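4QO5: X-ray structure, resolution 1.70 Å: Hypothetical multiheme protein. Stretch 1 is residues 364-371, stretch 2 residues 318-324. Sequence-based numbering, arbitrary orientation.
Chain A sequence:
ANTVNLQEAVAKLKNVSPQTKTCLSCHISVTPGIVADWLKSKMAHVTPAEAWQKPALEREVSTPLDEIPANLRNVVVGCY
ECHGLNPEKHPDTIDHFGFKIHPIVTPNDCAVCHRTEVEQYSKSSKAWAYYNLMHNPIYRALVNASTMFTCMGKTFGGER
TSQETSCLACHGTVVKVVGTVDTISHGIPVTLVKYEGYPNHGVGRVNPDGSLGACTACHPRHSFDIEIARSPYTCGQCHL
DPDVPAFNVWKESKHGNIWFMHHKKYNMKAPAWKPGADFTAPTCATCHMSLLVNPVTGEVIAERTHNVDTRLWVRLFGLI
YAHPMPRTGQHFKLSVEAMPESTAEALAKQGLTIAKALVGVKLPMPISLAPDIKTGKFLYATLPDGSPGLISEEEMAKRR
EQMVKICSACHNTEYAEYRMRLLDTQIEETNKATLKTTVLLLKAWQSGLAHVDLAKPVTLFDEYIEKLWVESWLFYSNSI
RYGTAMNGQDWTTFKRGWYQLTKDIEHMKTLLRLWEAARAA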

# COMPACT_ATOMS: atom_id res chain seq x y z
N PRO A 364 31.85 11.46 9.27
CA PRO A 364 30.80 11.56 10.29
C PRO A 364 29.77 10.45 10.12
O PRO A 364 28.63 10.70 9.71
CB PRO A 364 30.19 12.94 10.02
CG PRO A 364 30.38 13.15 8.57
CD PRO A 364 31.68 12.45 8.19
N MET A 365 30.17 9.23 10.43
CA MET A 365 29.33 8.05 10.29
C MET A 365 29.57 7.15 11.49
O MET A 365 30.58 7.33 12.19
CB MET A 365 29.66 7.33 8.99
CG MET A 365 29.14 8.08 7.75
SD MET A 365 29.89 7.49 6.24
CE MET A 365 28.99 5.97 6.01
N PRO A 366 28.64 6.22 11.77
CA PRO A 366 28.78 5.38 12.96
C PRO A 366 29.74 4.22 12.77
O PRO A 366 30.23 3.64 13.75
CB PRO A 366 27.36 4.87 13.20
CG PRO A 366 26.67 4.97 11.87
CD PRO A 366 27.30 6.13 11.16
N ILE A 367 30.00 3.87 11.52
CA ILE A 367 30.77 2.67 11.21
C ILE A 367 31.63 2.93 9.96
O ILE A 367 31.27 3.75 9.11
CB ILE A 367 29.81 1.46 11.04
CG1 ILE A 367 30.56 0.13 10.96
CG2 ILE A 367 28.84 1.67 9.84
CD1 ILE A 367 29.64 -1.10 11.06
N SER A 368 32.77 2.25 9.86
CA SER A 368 33.68 2.42 8.73
C SER A 368 33.06 1.92 7.41
O SER A 368 32.04 1.23 7.42
CB SER A 368 34.99 1.69 8.99
OG SER A 368 34.77 0.33 9.33
N LEU A 369 33.70 2.25 6.29
CA LEU A 369 33.19 1.88 4.97
C LEU A 369 33.48 0.43 4.62
O LEU A 369 32.84 -0.15 3.73
CB LEU A 369 33.78 2.79 3.90
CG LEU A 369 33.47 4.28 4.05
CD1 LEU A 369 34.14 5.08 2.95
CD2 LEU A 369 31.96 4.54 4.07
N ALA A 370 34.45 -0.15 5.31
CA ALA A 370 34.84 -1.52 5.06
C ALA A 370 35.41 -2.10 6.35
O ALA A 370 35.94 -1.36 7.17
CB ALA A 370 35.89 -1.58 3.95
N PRO A 371 35.28 -3.43 6.53
CA PRO A 371 35.91 -4.02 7.71
C PRO A 371 37.42 -4.10 7.53
O PRO A 371 37.91 -3.88 6.42
CB PRO A 371 35.29 -5.42 7.77
CG PRO A 371 34.92 -5.73 6.35
CD PRO A 371 34.56 -4.42 5.72
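Stretch 2 (318-324) GLIYAHP

The centre of the contact is apolar and is built around Pro366 and Ile367, whose CA-to-CB bonds both point toward stretch 2. Ile367, with chi1 and chi2 both t, is extended and reaches three successive residues: its CD1 lies 4.0 Å from CB of Tyr321, 4.1 Å from O of Ala322 and 4.1 Å from CB of His323. Its other branch is also engaged, CG2 lying 3.5 Å from O of Leu319. A beta-branched side chain suits this place because it offers methyl groups in two directions from one backbone position. Beside it, the compact, puckered ring of Pro366 packs closely without needing a long side chain: CG is 3.8 Å from CB of Leu319 and also sits over one face of the His323 imidazole, 3.5 Å from the ring centroid and 21° off the ring normal. This is a CH-pi contact, in which a proline methylene meets the pi electrons of an aromatic ring.

The imidazole is steadied from its own side, since ND1 of His323 donates a hydrogen bond of 2.8 Å to O of Tyr321. The same carbonyl accepts a hydrogen bond from N of Leu319 at 3.1 Å, closing a compact turn that contains the cis peptide bond between Leu319 and Ile320. Beyond this turn the chain extends, and His323 and Pro324 are in strand conformation. Stretch 1 has no regular helix or strand, and the two segments do not keep a simple register: the CA of Met365 is 6.6 Å from the CA of Leu319, the CA of Ile367 6.8 Å from the CA of His323, and the CA of Leu369 7.2 Å from the CA of Ile320.

Met365 flanks the centre. Its CB points sideways, but the flexible thioether chain brings CE back to the contact, 3.9 Å from CG2 of Ile320 and 3.3 Å from O of Leu319.

Farther out the contact becomes polar. Water 1 accepts from N of Ile320 at 3.0 Å and lies 2.9 Å from O of Ile367, placed to donate to it, linking backbone groups that do not meet directly. Tyr321 then spans from the apolar region to the polar edge: its CB packs on Ile367, while its hydroxyl donates a short hydrogen bond, 2.5 Å from OH to O of Leu369. The carbonyls of Ser368 and Leu369 lie at the ring edge, near its plane, with O of Ser368 3.3 Å from CE2 of Tyr321. Leu369 thus contributes through its backbone, its CB pointing away from stretch 2. Ser368 also turns its CB away, and its OG donates to O of Ala370 at 3.0 Å.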

# COMPACT_ATOMS: atom_id res chain seq x y z
N GLY A 318 20.99 1.30 7.66
CA GLY A 318 22.41 1.20 7.35
C GLY A 318 23.07 2.54 7.08
O GLY A 318 22.58 3.34 6.27
N LEU A 319 24.19 2.79 7.75
CA LEU A 319 24.93 4.02 7.51
C LEU A 319 26.43 3.79 7.37
O LEU A 319 27.21 4.31 8.18
CB LEU A 319 24.65 5.02 8.64
CG LEU A 319 23.18 5.44 8.75
CD1 LEU A 319 22.90 6.15 10.08
CD2 LEU A 319 22.77 6.32 7.55
N ILE A 320 26.86 3.01 6.37
CA ILE A 320 25.98 2.38 5.38
C ILE A 320 25.64 0.94 5.80
O ILE A 320 24.76 0.30 5.20
CB ILE A 320 26.66 2.34 4.00
CG1 ILE A 320 27.92 1.48 4.07
CG2 ILE A 320 26.95 3.77 3.51
CD1 ILE A 320 28.63 1.29 2.75
N TYR A 321 26.32 0.45 6.84
CA TYR A 321 26.04 -0.87 7.41
C TYR A 321 25.17 -0.76 8.66
O TYR A 321 25.16 0.28 9.32
CB TYR A 321 27.35 -1.57 7.77
CG TYR A 321 28.32 -1.63 6.61
CD1 TYR A 321 28.11 -2.53 5.56
CD2 TYR A 321 29.41 -0.78 6.53
CE1 TYR A 321 28.98 -2.58 4.49
CE2 TYR A 321 30.28 -0.83 5.47
CZ TYR A 321 30.06 -1.73 4.44
OH TYR A 321 30.93 -1.79 3.37
N ALA A 322 24.47 -1.84 9.00
CA ALA A 322 23.77 -1.93 10.28
C ALA A 322 24.84 -2.01 11.37
O ALA A 322 25.89 -2.64 11.18
CB ALA A 322 22.86 -3.15 10.32
N HIS A 323 24.58 -1.37 12.50
CA HIS A 323 25.63 -1.16 13.51
C HIS A 323 25.02 -1.06 14.90
O HIS A 323 23.86 -0.76 15.04
CB HIS A 323 26.38 0.12 13.19
CG HIS A 323 25.48 1.31 12.99
ND1 HIS A 323 24.81 1.53 11.81
CD2 HIS A 323 25.14 2.32 13.82
CE1 HIS A 323 24.09 2.64 11.92
NE2 HIS A 323 24.28 3.14 13.13
N PRO A 324 25.84 -1.29 15.95
CA PRO A 324 25.25 -1.15 17.29
C PRO A 324 24.67 0.25 17.49
O PRO A 324 25.18 1.21 16.91
CB PRO A 324 26.44 -1.40 18.23
CG PRO A 324 27.39 -2.24 17.43
CD PRO A 324 27.22 -1.78 15.99
O HOH W 1 29.83 3.02 6.70